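Local coordinates for pentacotripeptide-repeat region of PRORP domain-containing protein (Brachypodium distachyon, PDB 4ME2) that probably binds specific RNA sequences in the chloroplast, including group II intron RNA, through helix-turn-helix pentatricopeptide repeats, at residues 189-193 / 194-198; 200-203 / 204-208; 96-99 / 100-104. One frame throughout, in Å; residues are numbered along the deposited sequence.

Interaction 1. Residues 189-193 / 194-198; sequences RVYEA and AVRKG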
loop_
_atom_site.group_PDB
_atom_site.type_symbol
_atom_site.label_atom_id
_atom_site.label_comp_id
_atom_site.label_asym_id
_atom_site.label_seq_id
_atom_site.Cartn_x
_atom_site.Cartn_y
_atom_site.Cartn_z
ATOM N N ARG A 189 -3.856 -6.038 -9.484
ATOM C CA ARG A 189 -2.410 -5.923 -9.682
ATOM C C ARG A 189 -1.648 -6.726 -8.635
ATOM O O ARG A 189 -0.756 -7.503 -8.978
ATOM C CB ARG A 189 -1.954 -4.456 -9.684
ATOM C CG ARG A 189 -2.103 -3.751 -11.029
ATOM C CD ARG A 189 -0.753 -3.388 -11.652
ATOM N NE ARG A 189 0.174 -4.511 -11.730
ATOM C CZ ARG A 189 1.500 -4.421 -11.611
ATOM N NH1 ARG A 189 2.094 -3.257 -11.390
ATOM N NH2 ARG A 189 2.239 -5.516 -11.703
ATOM N N VAL A 190 -2.008 -6.549 -7.365
ATOM C CA VAL A 190 -1.358 -7.277 -6.267
ATOM C C VAL A 190 -1.600 -8.782 -6.372
ATOM O O VAL A 190 -0.660 -9.586 -6.268
ATOM C CB VAL A 190 -1.847 -6.801 -4.882
ATOM C CG1 VAL A 190 -1.332 -7.730 -3.790
ATOM C CG2 VAL A 190 -1.402 -5.374 -4.610
ATOM N N TYR A 191 -2.867 -9.157 -6.549
ATOM C CA TYR A 191 -3.232 -10.565 -6.670
ATOM C C TYR A 191 -2.480 -11.240 -7.820
ATOM O O TYR A 191 -1.915 -12.325 -7.654
ATOM C CB TYR A 191 -4.748 -10.720 -6.836
ATOM C CG TYR A 191 -5.188 -12.143 -7.099
ATOM C CD1 TYR A 191 -5.387 -12.599 -8.404
ATOM C CD2 TYR A 191 -5.402 -13.034 -6.048
ATOM C CE1 TYR A 191 -5.790 -13.907 -8.652
ATOM C CE2 TYR A 191 -5.809 -14.343 -6.286
ATOM C CZ TYR A 191 -5.998 -14.772 -7.588
ATOM O OH TYR A 191 -6.398 -16.066 -7.821
ATOM N N GLU A 192 -2.458 -10.592 -8.980
ATOM C CA GLU A 192 -1.789 -11.152 -10.147
ATOM C C GLU A 192 -0.284 -11.308 -9.929
ATOM O O GLU A 192 0.270 -12.377 -10.177
ATOM C CB GLU A 192 -2.058 -10.309 -11.389
ATOM C CG GLU A 192 -1.279 -10.765 -12.608
ATOM C CD GLU A 192 -1.509 -9.875 -13.807
ATOM O OE1 GLU A 192 -1.973 -10.388 -14.845
ATOM O OE2 GLU A 192 -1.235 -8.661 -13.710
ATOM N N ALA A 193 0.368 -10.248 -9.457
ATOM C CA ALA A 193 1.819 -10.274 -9.264
ATOM C C ALA A 193 2.250 -11.298 -8.213
ATOM O O ALA A 193 3.174 -12.077 -8.451
ATOM C CB ALA A 193 2.347 -8.887 -8.920
ATOM N N ALA A 194 1.572 -11.313 -7.069
ATOM C CA ALA A 194 1.966 -12.177 -5.956
ATOM C C ALA A 194 1.452 -13.612 -6.083
ATOM O O ALA A 194 2.224 -14.568 -5.963
ATOM C CB ALA A 194 1.531 -11.573 -4.630
ATOM N N VAL A 195 0.150 -13.754 -6.328
ATOM C CA VAL A 195 -0.506 -15.065 -6.323
ATOM C C VAL A 195 -0.356 -15.812 -7.648
ATOM O O VAL A 195 0.168 -16.927 -7.680
ATOM C CB VAL A 195 -2.002 -14.955 -5.950
ATOM C CG1 VAL A 195 -2.708 -16.286 -6.161
ATOM C CG2 VAL A 195 -2.160 -14.488 -4.511
ATOM N N ARG A 196 -0.823 -15.208 -8.736
ATOM C CA ARG A 196 -0.789 -15.865 -10.040
ATOM C C ARG A 196 0.630 -16.039 -10.567
ATOM O O ARG A 196 1.074 -17.164 -10.799
ATOM C CB ARG A 196 -1.654 -15.110 -11.051
ATOM C CG ARG A 196 -3.143 -15.265 -10.790
ATOM C CD ARG A 196 -3.982 -14.231 -11.527
ATOM N NE ARG A 196 -4.028 -14.418 -12.979
ATOM C CZ ARG A 196 -4.723 -15.364 -13.609
ATOM N NH1 ARG A 196 -5.431 -16.257 -12.930
ATOM N NH2 ARG A 196 -4.698 -15.426 -14.930
ATOM N N LYS A 197 1.336 -14.924 -10.733
ATOM C CA LYS A 197 2.667 -14.915 -11.339
ATOM C C LYS A 197 3.801 -15.213 -10.357
ATOM O O LYS A 197 4.785 -15.861 -10.719
ATOM C CB LYS A 197 2.932 -13.571 -12.023
ATOM C CG LYS A 197 2.356 -13.444 -13.416
ATOM C CD LYS A 197 2.627 -12.046 -13.949
ATOM C CE LYS A 197 2.961 -12.062 -15.431
ATOM N NZ LYS A 197 1.810 -11.715 -16.316
ATOM N N GLY A 198 3.669 -14.731 -9.125
ATOM C CA GLY A 198 4.719 -14.885 -8.124
ATOM C C GLY A 198 4.645 -16.209 -7.395
ATOM O O GLY A 198 5.387 -16.447 -6.436
HETATM O O HOH W 1 -2.707 -13.246 -15.058
#
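Tyr191 O takes two backbone donors, Val195 N at 2.8 Å and Arg196 N at 3.3 Å, so the bonding slips from i→i+4 to i→i+5 here and the next bond, Lys197 N to Glu192 O at 2.8 Å, has the wider reach. That is a pi-type turn in the last part of helix 184-197, one of the antiparallel helices of a pentatricopeptide-repeat array. With CG anti to the backbone N (chi1 175°), the Tyr191 ring swings along the helix toward the following turn, where Val195 CB sits over one face in a CH-pi contact, 4.1 Å from the ring centroid. Arg196 comes to the same ring with its aliphatic stem, CD lying 3.4 Å from Tyr191 CE1, while its guanidinium makes salt bridges to Asp229 and Glu225. Asp229 is also hydrogen-bonded to Tyr191 OH. Replacing this tyrosine with an alanine would probably leave Val195 and the Arg196 stem without their ring and cost Asp229 one of its hydrogen-bond partners. On the more exposed side, one water bridges Arg196 NE, from which it accepts at 2.7 Å, and Glu192 OE1, to which it donates at 3.0 Å.

Interaction 2. Residues 200-203 / 204-208; sequences CEVD and EYMYR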
loop_
_atom_site.group_PDB
_atom_site.type_symbol
_atom_site.label_atom_id
_atom_site.label_comp_id
_atom_site.label_asym_id
_atom_site.label_seq_id
_atom_site.Cartn_x
_atom_site.Cartn_y
_atom_site.Cartn_z
ATOM N N CYS A 200 2.802 -17.358 -5.214
ATOM C CA CYS A 200 2.530 -17.311 -3.783
ATOM C C CYS A 200 1.328 -18.204 -3.487
ATOM O O CYS A 200 0.209 -17.904 -3.907
ATOM C CB CYS A 200 2.274 -15.870 -3.330
ATOM S SG CYS A 200 2.138 -15.627 -1.541
ATOM N N GLU A 201 1.562 -19.313 -2.790
ATOM C CA GLU A 201 0.474 -20.238 -2.450
ATOM C C GLU A 201 -0.471 -19.623 -1.430
ATOM O O GLU A 201 -0.074 -19.304 -0.310
ATOM C CB GLU A 201 1.009 -21.593 -1.952
ATOM C CG GLU A 201 0.837 -22.758 -2.927
ATOM C CD GLU A 201 -0.220 -23.775 -2.500
ATOM O OE1 GLU A 201 -0.608 -23.783 -1.310
ATOM O OE2 GLU A 201 -0.656 -24.575 -3.358
ATOM N N VAL A 202 -1.724 -19.446 -1.833
ATOM C CA VAL A 202 -2.692 -18.699 -1.038
ATOM C C VAL A 202 -3.886 -19.572 -0.631
ATOM O O VAL A 202 -3.999 -20.717 -1.071
ATOM C CB VAL A 202 -3.139 -17.431 -1.802
ATOM C CG1 VAL A 202 -4.281 -17.746 -2.757
ATOM C CG2 VAL A 202 -3.496 -16.316 -0.834
ATOM N N ASP A 203 -4.768 -19.027 0.203
ATOM C CA ASP A 203 -5.887 -19.777 0.777
ATOM C C ASP A 203 -7.181 -19.580 -0.013
ATOM O O ASP A 203 -7.240 -18.761 -0.932
ATOM C CB ASP A 203 -6.094 -19.358 2.245
ATOM C CG ASP A 203 -7.296 -20.038 2.898
ATOM O OD1 ASP A 203 -7.398 -21.284 2.828
ATOM O OD2 ASP A 203 -8.142 -19.325 3.481
ATOM N N GLU A 204 -8.214 -20.340 0.348
ATOM C CA GLU A 204 -9.549 -20.150 -0.215
ATOM C C GLU A 204 -10.029 -18.728 0.027
ATOM O O GLU A 204 -10.664 -18.128 -0.841
ATOM C CB GLU A 204 -10.551 -21.132 0.393
ATOM C CG GLU A 204 -11.988 -20.907 -0.055
ATOM C CD GLU A 204 -12.943 -21.966 0.464
ATOM O OE1 GLU A 204 -12.691 -22.531 1.550
ATOM O OE2 GLU A 204 -13.957 -22.230 -0.216
ATOM N N TYR A 205 -9.726 -18.204 1.214
ATOM C CA TYR A 205 -10.109 -16.841 1.576
ATOM C C TYR A 205 -9.638 -15.780 0.574
ATOM O O TYR A 205 -10.412 -14.910 0.203
ATOM C CB TYR A 205 -9.645 -16.498 2.995
ATOM C CG TYR A 205 -10.092 -15.138 3.480
ATOM C CD1 TYR A 205 -11.434 -14.767 3.436
ATOM C CD2 TYR A 205 -9.171 -14.226 3.988
ATOM C CE1 TYR A 205 -11.846 -13.524 3.876
ATOM C CE2 TYR A 205 -9.573 -12.982 4.437
ATOM C CZ TYR A 205 -10.910 -12.639 4.375
ATOM O OH TYR A 205 -11.319 -11.412 4.821
ATOM N N MET A 206 -8.382 -15.843 0.140
ATOM C CA MET A 206 -7.899 -14.883 -0.855
ATOM C C MET A 206 -8.726 -14.950 -2.140
ATOM O O MET A 206 -9.071 -13.918 -2.717
ATOM C CB MET A 206 -6.427 -15.115 -1.177
ATOM C CG MET A 206 -5.895 -14.277 -2.330
ATOM S SD MET A 206 -5.879 -12.502 -2.008
ATOM C CE MET A 206 -4.239 -12.302 -1.321
ATOM N N TYR A 207 -9.031 -16.166 -2.582
ATOM C CA TYR A 207 -9.814 -16.356 -3.804
ATOM C C TYR A 207 -11.211 -15.761 -3.680
ATOM O O TYR A 207 -11.699 -15.101 -4.598
ATOM C CB TYR A 207 -9.910 -17.838 -4.173
ATOM C CG TYR A 207 -8.585 -18.485 -4.485
ATOM C CD1 TYR A 207 -7.710 -17.917 -5.405
ATOM C CD2 TYR A 207 -8.208 -19.674 -3.869
ATOM C CE1 TYR A 207 -6.492 -18.507 -5.695
ATOM C CE2 TYR A 207 -6.992 -20.270 -4.150
ATOM C CZ TYR A 207 -6.143 -19.685 -5.065
ATOM O OH TYR A 207 -4.939 -20.272 -5.349
ATOM N N ARG A 208 -11.858 -16.002 -2.545
ATOM C CA ARG A 208 -13.215 -15.518 -2.343
ATOM C C ARG A 208 -13.248 -13.993 -2.287
ATOM O O ARG A 208 -14.146 -13.373 -2.850
ATOM C CB ARG A 208 -13.829 -16.116 -1.075
ATOM C CG ARG A 208 -13.941 -17.636 -1.089
ATOM C CD ARG A 208 -14.696 -18.145 0.126
ATOM N NE ARG A 208 -15.948 -17.410 0.306
ATOM C CZ ARG A 208 -16.909 -17.734 1.166
ATOM N NH1 ARG A 208 -16.788 -18.801 1.949
ATOM N NH2 ARG A 208 -18.005 -16.988 1.236
#
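Val202 meets the first turn of helix 204-216 from the loop before it, and Asp203 between them starts the helix. The closely packed part is the valine. Its CG1 lies over one face of the Tyr207 ring, displaced toward the rim and 3.9 Å from the centroid, a CH-pi contact whose nearest ring atom is Tyr207 CZ at 3.5 Å from Val202 CG1. Val202 reaches this position with CG1 between its backbone N and carbonyl carbon (chi1 85°). The other methyl, CG2, lies beside the Met206 side chain, though how closely the two approach is doubtful in the model. Val168 and Val195, from helices 168-180 and 184-197, also touch Val202, while Trp233 of helix 220-236 meets the Tyr207 ring.

Asp203 is the N-cap of helix 204-216, in a fold built of helix-turn-helix repeats. Its CG, anti to the backbone N, brings the carboxylate to the first helical N-H groups, and OD2 accepts from Tyr205 N at 3.0 Å. The N-H points well at the oxygen, at 162°, but approaches from above the carboxylate plane, 73° out of it. A weak, bent bond runs from Met206 N to Asp203 O. By contrast with Val202, the aspartate is exposed, as is Tyr205, whose CB passes near OD2 before its ring leads away from the loop. Glu204 N is buried by the contact without a hydrogen-bond partner, although Asp203 OD1 is only 2.8 Å away, because the angle is poor.

Interaction 3. Residues 96-99 / 100-104; sequences GHWS and LALAA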
loop_
_atom_site.group_PDB
_atom_site.type_symbol
_atom_site.label_atom_id
_atom_site.label_comp_id
_atom_site.label_asym_id
_atom_site.label_seq_id
_atom_site.Cartn_x
_atom_site.Cartn_y
_atom_site.Cartn_z
ATOM N N GLY A 96 -5.545 13.012 11.002
ATOM C CA GLY A 96 -6.384 12.887 9.811
ATOM C C GLY A 96 -5.832 13.568 8.569
ATOM O O GLY A 96 -6.549 13.734 7.581
ATOM N N HIS A 97 -4.558 13.960 8.605
ATOM C CA HIS A 97 -3.911 14.544 7.432
ATOM C C HIS A 97 -3.385 13.446 6.559
ATOM O O HIS A 97 -2.179 13.211 6.502
ATOM C CB HIS A 97 -2.780 15.479 7.832
ATOM C CG HIS A 97 -3.225 16.635 8.683
ATOM N ND1 HIS A 97 -4.071 17.587 8.233
ATOM C CD2 HIS A 97 -2.925 16.963 9.997
ATOM C CE1 HIS A 97 -4.294 18.479 9.216
ATOM N NE2 HIS A 97 -3.591 18.097 10.294
ATOM N N TRP A 98 -4.295 12.771 5.869
ATOM C CA TRP A 98 -3.967 11.550 5.136
ATOM C C TRP A 98 -2.931 11.776 4.053
ATOM O O TRP A 98 -1.943 11.035 3.972
ATOM C CB TRP A 98 -5.243 10.908 4.607
ATOM C CG TRP A 98 -4.993 9.580 3.976
ATOM C CD1 TRP A 98 -4.958 8.338 4.591
ATOM C CD2 TRP A 98 -4.706 9.333 2.575
ATOM N NE1 TRP A 98 -4.681 7.356 3.676
ATOM C CE2 TRP A 98 -4.510 7.891 2.444
ATOM C CE3 TRP A 98 -4.589 10.135 1.454
ATOM C CZ2 TRP A 98 -4.219 7.300 1.228
ATOM C CZ3 TRP A 98 -4.298 9.533 0.229
ATOM C CH2 TRP A 98 -4.117 8.144 0.118
ATOM N N SER A 99 -3.113 12.805 3.226
ATOM C CA SER A 99 -2.157 13.063 2.139
ATOM C C SER A 99 -0.735 13.361 2.650
ATOM O O SER A 99 0.242 12.935 2.036
ATOM C CB SER A 99 -2.649 14.173 1.206
ATOM O OG SER A 99 -2.548 15.431 1.836
ATOM N N LEU A 100 -0.631 14.082 3.769
ATOM C CA LEU A 100 0.664 14.392 4.376
ATOM C C LEU A 100 1.286 13.145 4.982
ATOM O O LEU A 100 2.498 12.965 4.909
ATOM C CB LEU A 100 0.542 15.464 5.460
ATOM C CG LEU A 100 0.032 16.833 5.005
ATOM C CD1 LEU A 100 0.156 17.836 6.144
ATOM C CD2 LEU A 100 0.810 17.312 3.796
ATOM N N ALA A 101 0.451 12.299 5.586
ATOM C CA ALA A 101 0.945 11.047 6.171
ATOM C C ALA A 101 1.473 10.124 5.077
ATOM O O ALA A 101 2.473 9.420 5.282
ATOM C CB ALA A 101 -0.140 10.355 6.992
ATOM N N LEU A 102 0.804 10.127 3.926
ATOM C CA LEU A 102 1.230 9.325 2.773
ATOM C C LEU A 102 2.566 9.844 2.257
ATOM O O LEU A 102 3.457 9.063 1.926
ATOM C CB LEU A 102 0.196 9.392 1.643
ATOM C CG LEU A 102 -0.121 8.189 0.738
ATOM C CD1 LEU A 102 -0.394 8.634 -0.694
ATOM C CD2 LEU A 102 0.902 7.059 0.768
ATOM N N ALA A 103 2.703 11.166 2.182
ATOM C CA ALA A 103 3.969 11.758 1.784
ATOM C C ALA A 103 5.072 11.351 2.767
ATOM O O ALA A 103 6.201 11.078 2.350
ATOM C CB ALA A 103 3.852 13.274 1.667
ATOM N N ALA A 104 4.745 11.287 4.061
ATOM C CA ALA A 104 5.718 10.834 5.063
ATOM C C ALA A 104 6.111 9.378 4.814
ATOM O O ALA A 104 7.298 9.030 4.886
ATOM C CB ALA A 104 5.191 11.018 6.477
#
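The N-terminal turn of helix 98-109, entered through a Schellman motif and an N-cap, is held by successive i→i+4 bonds and a tryptophan-leucine contact. Trp98 and Leu102, one turn apart, lie side by side and point the same way. Leu102 CG stands over one face of the indole, 4.0 Å above its plane and displaced toward the rim, and Leu102 CD1 comes 3.8 Å from Trp98 CH2. With Trp98 CG anti to the backbone N, a chi1 of -174° sends the indole along the helix, and a chi2 of 87° turns its six-membered ring to the leucine. On a separate side of the turn, His97 and Leu100 touch more lightly, with their CB atoms 4.1 Å apart.

The backbone evidence is regular: Ala101 N donates to His97 O at 2.9 Å, Leu102 N to Trp98 O at 2.9 Å and Ala103 N to Ser99 O at 3.0 Å. Just upstream, Gly96 has a positive phi of 84° as the chain leaves helix 82-94, a conformation in which a CB would jam against the preceding carbonyl oxygen. His97 is the N-cap residue and the centre of an inverse gamma turn.

Leu100 packs on Leu56 and Lys57 of helix 47-59 and on Leu92 of helix 82-94, which Ala101 also touches. Trp98 and Leu102 face helix 133-151 through Ala138, while Trp98 NE1 donates to Phe124 O at the end of helix 118-126.

How the interactions relate
From the N terminus the chain meets interaction 3 first, then interaction 1, then interaction 2; the three run in series, with none crossing or enclosing another. Each is a local contact, so none closes a long loop. Interaction 3 starts helix 98-109 straight after helix 82-94, and its centre lies about 27 Å from that of interaction 1, on the opposite side of the chain's centre. Interactions 1 and 2 touch, their centres about 11 Å apart: they join the end of helix 184-197 to the start of helix 204-216. A probable hydrogen bond from Cys200 N to Ala194 O spans the connection, and Tyr191 packs against Met206 and Tyr207.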